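Local coordinates for protein eukaryotic peptide chain release factor GTP-binding subunit (Schizosaccharomyces pombe, PDB 1R5B) that serves as the GTP-binding subunit of the eukaryotic translation release factor, a translation factor of the elongation factor Tu family with a P-loop GTP-binding domain and two beta domains, at residues T287-I298 against S328-V339. Sequence-based numbering, arbitrary orientation.
Sequences TILEGKIEAGSI and SSICGDQVRLRV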
ATOM      1  N   THR A 287     -14.229  21.155 -15.549  1.00 36.33           N
ATOM      2  CA  THR A 287     -13.577  21.170 -14.241  1.00 36.15           C
ATOM      3  C   THR A 287     -12.620  19.985 -14.095  1.00 35.98           C
ATOM      4  O   THR A 287     -12.896  18.898 -14.589  1.00 35.71           O
ATOM      5  CB  THR A 287     -14.642  21.171 -13.120  1.00 36.18           C
ATOM      6  OG1 THR A 287     -15.351  22.415 -13.133  1.00 36.36           O
ATOM      7  CG2 THR A 287     -14.005  21.137 -11.733  1.00 36.23           C
ATOM      8  N   ILE A 288     -11.497  20.212 -13.418  1.00 35.77           N
ATOM      9  CA  ILE A 288     -10.474  19.193 -13.228  1.00 35.78           C
ATOM     10  C   ILE A 288     -10.211  19.000 -11.739  1.00 35.89           C
ATOM     11  O   ILE A 288     -10.033  19.975 -11.011  1.00 35.95           O
ATOM     12  CB  ILE A 288      -9.152  19.590 -13.935  1.00 35.82           C
ATOM     13  CG1 ILE A 288      -9.367  19.821 -15.434  1.00 35.42           C
ATOM     14  CG2 ILE A 288      -8.084  18.516 -13.707  1.00 36.14           C
ATOM     15  CD1 ILE A 288      -9.915  18.621 -16.189  1.00 35.04           C
ATOM     16  N   LEU A 289     -10.177  17.745 -11.294  1.00 35.71           N
ATOM     17  CA  LEU A 289      -9.887  17.422  -9.905  1.00 35.66           C
ATOM     18  C   LEU A 289      -8.668  16.506  -9.861  1.00 35.50           C
ATOM     19  O   LEU A 289      -8.713  15.386 -10.371  1.00 35.44           O
ATOM     20  CB  LEU A 289     -11.092  16.750  -9.251  1.00 35.72           C
ATOM     21  CG  LEU A 289     -12.388  17.553  -9.278  1.00 36.07           C
ATOM     22  CD1 LEU A 289     -13.512  16.758  -8.660  1.00 36.14           C
ATOM     23  CD2 LEU A 289     -12.220  18.884  -8.554  1.00 37.03           C
ATOM     24  N   GLU A 290      -7.583  16.999  -9.266  1.00 35.28           N
ATOM     25  CA  GLU A 290      -6.330  16.260  -9.171  1.00 35.33           C
ATOM     26  C   GLU A 290      -6.178  15.671  -7.783  1.00 34.55           C
ATOM     27  O   GLU A 290      -6.611  16.266  -6.807  1.00 34.04           O
ATOM     28  CB  GLU A 290      -5.128  17.155  -9.535  1.00 35.70           C
ATOM     29  CG  GLU A 290      -4.133  17.463  -8.410  1.00 38.08           C
ATOM     30  CD  GLU A 290      -2.879  16.586  -8.443  1.00 41.71           C
ATOM     31  OE1 GLU A 290      -1.807  17.113  -8.865  1.00 44.41           O
ATOM     32  OE2 GLU A 290      -2.949  15.387  -8.049  1.00 42.48           O
ATOM     33  N   GLY A 291      -5.564  14.492  -7.712  1.00 33.93           N
ATOM     34  CA  GLY A 291      -5.309  13.828  -6.449  1.00 33.63           C
ATOM     35  C   GLY A 291      -4.683  12.459  -6.614  1.00 33.47           C
ATOM     36  O   GLY A 291      -4.483  11.984  -7.732  1.00 32.87           O
ATOM     37  N   LYS A 292      -4.365  11.832  -5.485  1.00 33.46           N
ATOM     38  CA  LYS A 292      -3.780  10.488  -5.459  1.00 33.50           C
ATOM     39  C   LYS A 292      -4.864   9.531  -5.001  1.00 32.64           C
ATOM     40  O   LYS A 292      -5.456   9.733  -3.956  1.00 32.09           O
ATOM     41  CB  LYS A 292      -2.590  10.439  -4.485  1.00 33.66           C
ATOM     42  CG  LYS A 292      -1.725   9.140  -4.501  1.00 34.90           C
ATOM     43  CD  LYS A 292      -1.011   8.920  -3.136  1.00 37.70           C
ATOM     44  CE  LYS A 292       0.073   7.836  -3.197  1.00 40.68           C
ATOM     45  NZ  LYS A 292       0.575   7.306  -1.854  1.00 41.66           N
ATOM     46  N   ILE A 293      -5.115   8.487  -5.775  1.00 32.43           N
ATOM     47  CA  ILE A 293      -6.112   7.490  -5.406  1.00 32.25           C
ATOM     48  C   ILE A 293      -5.602   6.700  -4.196  1.00 32.15           C
ATOM     49  O   ILE A 293      -4.531   6.124  -4.246  1.00 31.91           O
ATOM     50  CB  ILE A 293      -6.413   6.566  -6.577  1.00 31.74           C
ATOM     51  CG1 ILE A 293      -6.871   7.391  -7.776  1.00 32.52           C
ATOM     52  CG2 ILE A 293      -7.489   5.573  -6.181  1.00 31.90           C
ATOM     53  CD1 ILE A 293      -7.044   6.588  -9.058  1.00 33.44           C
ATOM     54  N   GLU A 294      -6.347   6.734  -3.094  1.00 32.17           N
ATOM     55  CA  GLU A 294      -5.950   6.029  -1.867  1.00 32.63           C
ATOM     56  C   GLU A 294      -6.484   4.612  -1.803  1.00 32.51           C
ATOM     57  O   GLU A 294      -5.877   3.749  -1.174  1.00 33.63           O
ATOM     58  CB  GLU A 294      -6.402   6.797  -0.635  1.00 32.57           C
ATOM     59  CG  GLU A 294      -5.735   8.158  -0.506  1.00 32.89           C
ATOM     60  CD  GLU A 294      -4.221   8.086  -0.392  1.00 32.82           C
ATOM     61  OE1 GLU A 294      -3.662   7.082   0.122  1.00 30.61           O
ATOM     62  OE2 GLU A 294      -3.593   9.070  -0.813  1.00 34.98           O
ATOM     63  N   ALA A 295      -7.597   4.373  -2.474  1.00 31.91           N
ATOM     64  CA  ALA A 295      -8.185   3.058  -2.510  1.00 31.73           C
ATOM     65  C   ALA A 295      -8.997   2.908  -3.769  1.00 31.52           C
ATOM     66  O   ALA A 295      -9.529   3.879  -4.294  1.00 31.44           O
ATOM     67  CB  ALA A 295      -9.099   2.873  -1.282  1.00 31.89           C
ATOM     68  N   GLY A 296      -9.113   1.673  -4.228  1.00 31.91           N
ATOM     69  CA  GLY A 296     -10.056   1.290  -5.262  1.00 32.07           C
ATOM     70  C   GLY A 296      -9.565   1.642  -6.640  1.00 32.49           C
ATOM     71  O   GLY A 296      -8.370   1.815  -6.861  1.00 33.18           O
ATOM     72  N   SER A 297     -10.488   1.731  -7.581  1.00 32.71           N
ATOM     73  CA  SER A 297     -10.133   2.037  -8.969  1.00 32.76           C
ATOM     74  C   SER A 297     -11.196   2.909  -9.630  1.00 33.04           C
ATOM     75  O   SER A 297     -12.294   3.062  -9.116  1.00 33.20           O
ATOM     76  CB  SER A 297      -9.963   0.743  -9.747  1.00 32.30           C
ATOM     77  OG  SER A 297     -11.223   0.160  -9.981  1.00 31.52           O
ATOM     78  N   ILE A 298     -10.869   3.457 -10.791  1.00 33.82           N
ATOM     79  CA  ILE A 298     -11.785   4.338 -11.513  1.00 34.19           C
ATOM     80  C   ILE A 298     -11.624   4.124 -13.029  1.00 34.34           C
ATOM     81  O   ILE A 298     -10.509   4.022 -13.536  1.00 34.14           O
ATOM     82  CB  ILE A 298     -11.540   5.819 -11.070  1.00 34.04           C
ATOM     83  CG1 ILE A 298     -12.617   6.755 -11.589  1.00 35.28           C
ATOM     84  CG2 ILE A 298     -10.189   6.330 -11.552  1.00 34.64           C
ATOM     85  CD1 ILE A 298     -13.863   6.717 -10.820  1.00 37.54           C
ATOM     86  N   SER A 328      -8.137   3.979 -17.351  1.00 33.56           N
ATOM     87  CA  SER A 328      -8.388   3.627 -15.948  1.00 33.02           C
ATOM     88  C   SER A 328      -7.170   3.838 -15.048  1.00 32.46           C
ATOM     89  O   SER A 328      -6.052   3.966 -15.526  1.00 31.87           O
ATOM     90  CB  SER A 328      -8.873   2.170 -15.826  1.00 32.97           C
ATOM     91  OG  SER A 328      -7.794   1.255 -15.914  1.00 32.34           O
ATOM     92  N   SER A 329      -7.411   3.863 -13.740  1.00 32.09           N
ATOM     93  CA  SER A 329      -6.354   4.031 -12.750  1.00 32.12           C
ATOM     94  C   SER A 329      -6.710   3.326 -11.460  1.00 31.67           C
ATOM     95  O   SER A 329      -7.862   3.049 -11.204  1.00 31.90           O
ATOM     96  CB  SER A 329      -6.128   5.513 -12.461  1.00 32.30           C
ATOM     97  OG  SER A 329      -5.434   6.123 -13.525  1.00 34.29           O
ATOM     98  N   ILE A 330      -5.711   3.063 -10.633  1.00 31.82           N
ATOM     99  CA  ILE A 330      -5.918   2.362  -9.366  1.00 31.75           C
ATOM    100  C   ILE A 330      -5.269   3.115  -8.220  1.00 32.20           C
ATOM    101  O   ILE A 330      -4.533   4.089  -8.438  1.00 32.55           O
ATOM    102  CB  ILE A 330      -5.338   0.940  -9.457  1.00 31.83           C
ATOM    103  CG1 ILE A 330      -3.827   0.966  -9.712  1.00 31.94           C
ATOM    104  CG2 ILE A 330      -6.028   0.147 -10.576  1.00 31.06           C
ATOM    105  CD1 ILE A 330      -3.111  -0.244  -9.157  1.00 31.99           C
ATOM    106  N   CYS A 331      -5.545   2.664  -7.000  1.00 32.04           N
ATOM    107  CA  CYS A 331      -4.859   3.155  -5.816  1.00 32.30           C
ATOM    108  C   CYS A 331      -3.355   3.283  -6.072  1.00 31.82           C
ATOM    109  O   CYS A 331      -2.719   2.377  -6.646  1.00 31.52           O
ATOM    110  CB  CYS A 331      -5.099   2.203  -4.639  1.00 32.45           C
ATOM    111  SG  CYS A 331      -4.831   0.453  -5.071  1.00 35.42           S
ATOM    112  N   GLY A 332      -2.799   4.408  -5.636  1.00 31.68           N
ATOM    113  CA  GLY A 332      -1.375   4.679  -5.742  1.00 31.83           C
ATOM    114  C   GLY A 332      -1.032   5.519  -6.962  1.00 31.92           C
ATOM    115  O   GLY A 332       0.102   5.943  -7.123  1.00 32.48           O
ATOM    116  N   ASP A 333      -2.008   5.756  -7.826  1.00 31.99           N
ATOM    117  CA  ASP A 333      -1.811   6.604  -8.987  1.00 32.21           C
ATOM    118  C   ASP A 333      -2.159   8.042  -8.643  1.00 32.54           C
ATOM    119  O   ASP A 333      -3.111   8.298  -7.900  1.00 32.30           O
ATOM    120  CB  ASP A 333      -2.698   6.157 -10.146  1.00 32.10           C
ATOM    121  CG  ASP A 333      -2.296   4.812 -10.706  1.00 31.84           C
ATOM    122  OD1 ASP A 333      -1.228   4.279 -10.339  1.00 31.69           O
ATOM    123  OD2 ASP A 333      -2.998   4.218 -11.538  1.00 32.48           O
ATOM    124  N   GLN A 334      -1.373   8.967  -9.189  1.00 32.95           N
ATOM    125  CA  GLN A 334      -1.691  10.385  -9.173  1.00 33.31           C
ATOM    126  C   GLN A 334      -2.383  10.703 -10.479  1.00 33.28           C
ATOM    127  O   GLN A 334      -1.811  10.544 -11.547  1.00 32.88           O
ATOM    128  CB  GLN A 334      -0.431  11.245  -9.005  1.00 33.71           C
ATOM    129  CG  GLN A 334      -0.539  12.287  -7.855  1.00 35.17           C
ATOM    130  CD  GLN A 334       0.239  11.880  -6.603  1.00 36.67           C
ATOM    131  OE1 GLN A 334       1.145  11.047  -6.672  1.00 39.22           O
ATOM    132  NE2 GLN A 334      -0.093  12.485  -5.471  1.00 36.66           N
ATOM    133  N   VAL A 335      -3.630  11.147 -10.384  1.00 33.85           N
ATOM    134  CA  VAL A 335      -4.458  11.373 -11.557  1.00 34.23           C
ATOM    135  C   VAL A 335      -5.028  12.776 -11.606  1.00 34.43           C
ATOM    136  O   VAL A 335      -5.055  13.488 -10.609  1.00 34.16           O
ATOM    137  CB  VAL A 335      -5.622  10.365 -11.615  1.00 34.30           C
ATOM    138  CG1 VAL A 335      -5.077   8.953 -11.823  1.00 34.28           C
ATOM    139  CG2 VAL A 335      -6.494  10.443 -10.352  1.00 34.62           C
ATOM    140  N   ARG A 336      -5.473  13.149 -12.800  1.00 34.84           N
ATOM    141  CA  ARG A 336      -6.180  14.399 -13.053  1.00 34.92           C
ATOM    142  C   ARG A 336      -7.463  14.038 -13.794  1.00 34.78           C
ATOM    143  O   ARG A 336      -7.418  13.470 -14.890  1.00 34.46           O
ATOM    144  CB  ARG A 336      -5.322  15.343 -13.886  1.00 34.87           C
ATOM    145  CG  ARG A 336      -4.095  15.841 -13.145  1.00 35.77           C
ATOM    146  CD  ARG A 336      -2.794  15.699 -13.925  1.00 37.02           C
ATOM    147  NE  ARG A 336      -1.620  15.987 -13.096  1.00 37.52           N
ATOM    148  CZ  ARG A 336      -0.590  16.759 -13.459  1.00 38.46           C
ATOM    149  NH1 ARG A 336      -0.550  17.340 -14.653  1.00 38.58           N
ATOM    150  NH2 ARG A 336       0.423  16.948 -12.618  1.00 38.48           N
ATOM    151  N   LEU A 337      -8.595  14.354 -13.174  1.00 34.57           N
ATOM    152  CA  LEU A 337      -9.887  13.888 -13.627  1.00 34.58           C
ATOM    153  C   LEU A 337     -10.745  15.045 -14.100  1.00 35.00           C
ATOM    154  O   LEU A 337     -11.075  15.929 -13.313  1.00 35.09           O
ATOM    155  CB  LEU A 337     -10.600  13.208 -12.469  1.00 34.66           C
ATOM    156  CG  LEU A 337      -9.839  12.128 -11.691  1.00 34.65           C
ATOM    157  CD1 LEU A 337     -10.763  11.531 -10.664  1.00 34.15           C
ATOM    158  CD2 LEU A 337      -9.300  11.038 -12.616  1.00 35.43           C
ATOM    159  N   ARG A 338     -11.108  15.066 -15.377  1.00 35.04           N
ATOM    160  CA  ARG A 338     -12.173  15.963 -15.798  1.00 35.47           C
ATOM    161  C   ARG A 338     -13.496  15.399 -15.297  1.00 35.57           C
ATOM    162  O   ARG A 338     -13.732  14.197 -15.382  1.00 35.58           O
ATOM    163  CB  ARG A 338     -12.221  16.152 -17.314  1.00 35.51           C
ATOM    164  CG  ARG A 338     -13.294  17.157 -17.737  1.00 36.01           C
ATOM    165  CD  ARG A 338     -13.249  17.587 -19.191  1.00 35.97           C
ATOM    166  NE  ARG A 338     -12.019  18.309 -19.508  1.00 36.46           N
ATOM    167  CZ  ARG A 338     -10.923  17.769 -20.029  1.00 36.39           C
ATOM    168  NH1 ARG A 338     -10.858  16.475 -20.300  1.00 36.52           N
ATOM    169  NH2 ARG A 338      -9.873  18.538 -20.280  1.00 37.54           N
ATOM    170  N   VAL A 339     -14.347  16.274 -14.776  1.00 35.82           N
ATOM    171  CA  VAL A 339     -15.641  15.871 -14.235  1.00 36.03           C
ATOM    172  C   VAL A 339     -16.771  16.724 -14.791  1.00 36.08           C
ATOM    173  O   VAL A 339     -16.556  17.839 -15.234  1.00 36.15           O
ATOM    174  CB  VAL A 339     -15.668  15.915 -12.683  1.00 36.00           C
ATOM    175  CG1 VAL A 339     -14.622  14.979 -12.117  1.00 35.96           C
ATOM    176  CG2 VAL A 339     -15.458  17.329 -12.153  1.00 35.84           C
TER
HETATM  177  O   HOH W   1      -1.706  14.841  -5.193  1.00 63.88           O
HETATM  178  O   HOH W   2       0.193  15.558  -9.474  1.00 82.73           O
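Leu289 N donates to Leu337 O at 2.9 Å, and Leu337 N returns the bond to Leu289 O at 3.0 Å; Gly291 and Val335 repeat the exchange. Strands 287-292 and 334-339 run antiparallel, their N-to-C directions 157° apart. Past Lys292 both segments bend. Ile293 O receives Gly332 N at 2.8 Å, and Ile293 N reaches Asp333 O, while a second ladder, its register shifted by one residue, begins at Ser297 opposite Ile330 and continues with the hydrogen-bonded pair Ile298 and Ser329. Between the ladders, residues 330-333 form a type II turn, steadied by Asp333 OD2, which takes Ile330 N from above its carboxylate plane. Two ladders on one pair of segments show how a sheet curls: these strands belong to the antiparallel beta-barrel domain that follows the GTP-binding domain in translation factors of this family. Apolar packing fills the side bearing Leu289, Val335 and Val339. Leu289 CD1 meets Val339 CG2 at 4.0 Å, and Ile293, with CG1 beside its backbone N (chi1 -57°), sends CD1 to within 3.7 Å of Ser329 CB. Across the sheet, polar side chains dominate. Water 1 links Glu290 OE2 to Gln334 NE2, whose amide also lies against Lys292 CB; Glu290 OE1 stays 4.4 Å from Arg336 NH2; water 2 donates to Glu290 OE1 and reaches Arg336 NH2 by a weak bond, while Arg336 NH1 forms a salt bridge with Asp323. Ile288 CD1 sits over one guanidinium face of Arg338, whose NH1 is hydrogen-bonded to Tyr319 OH.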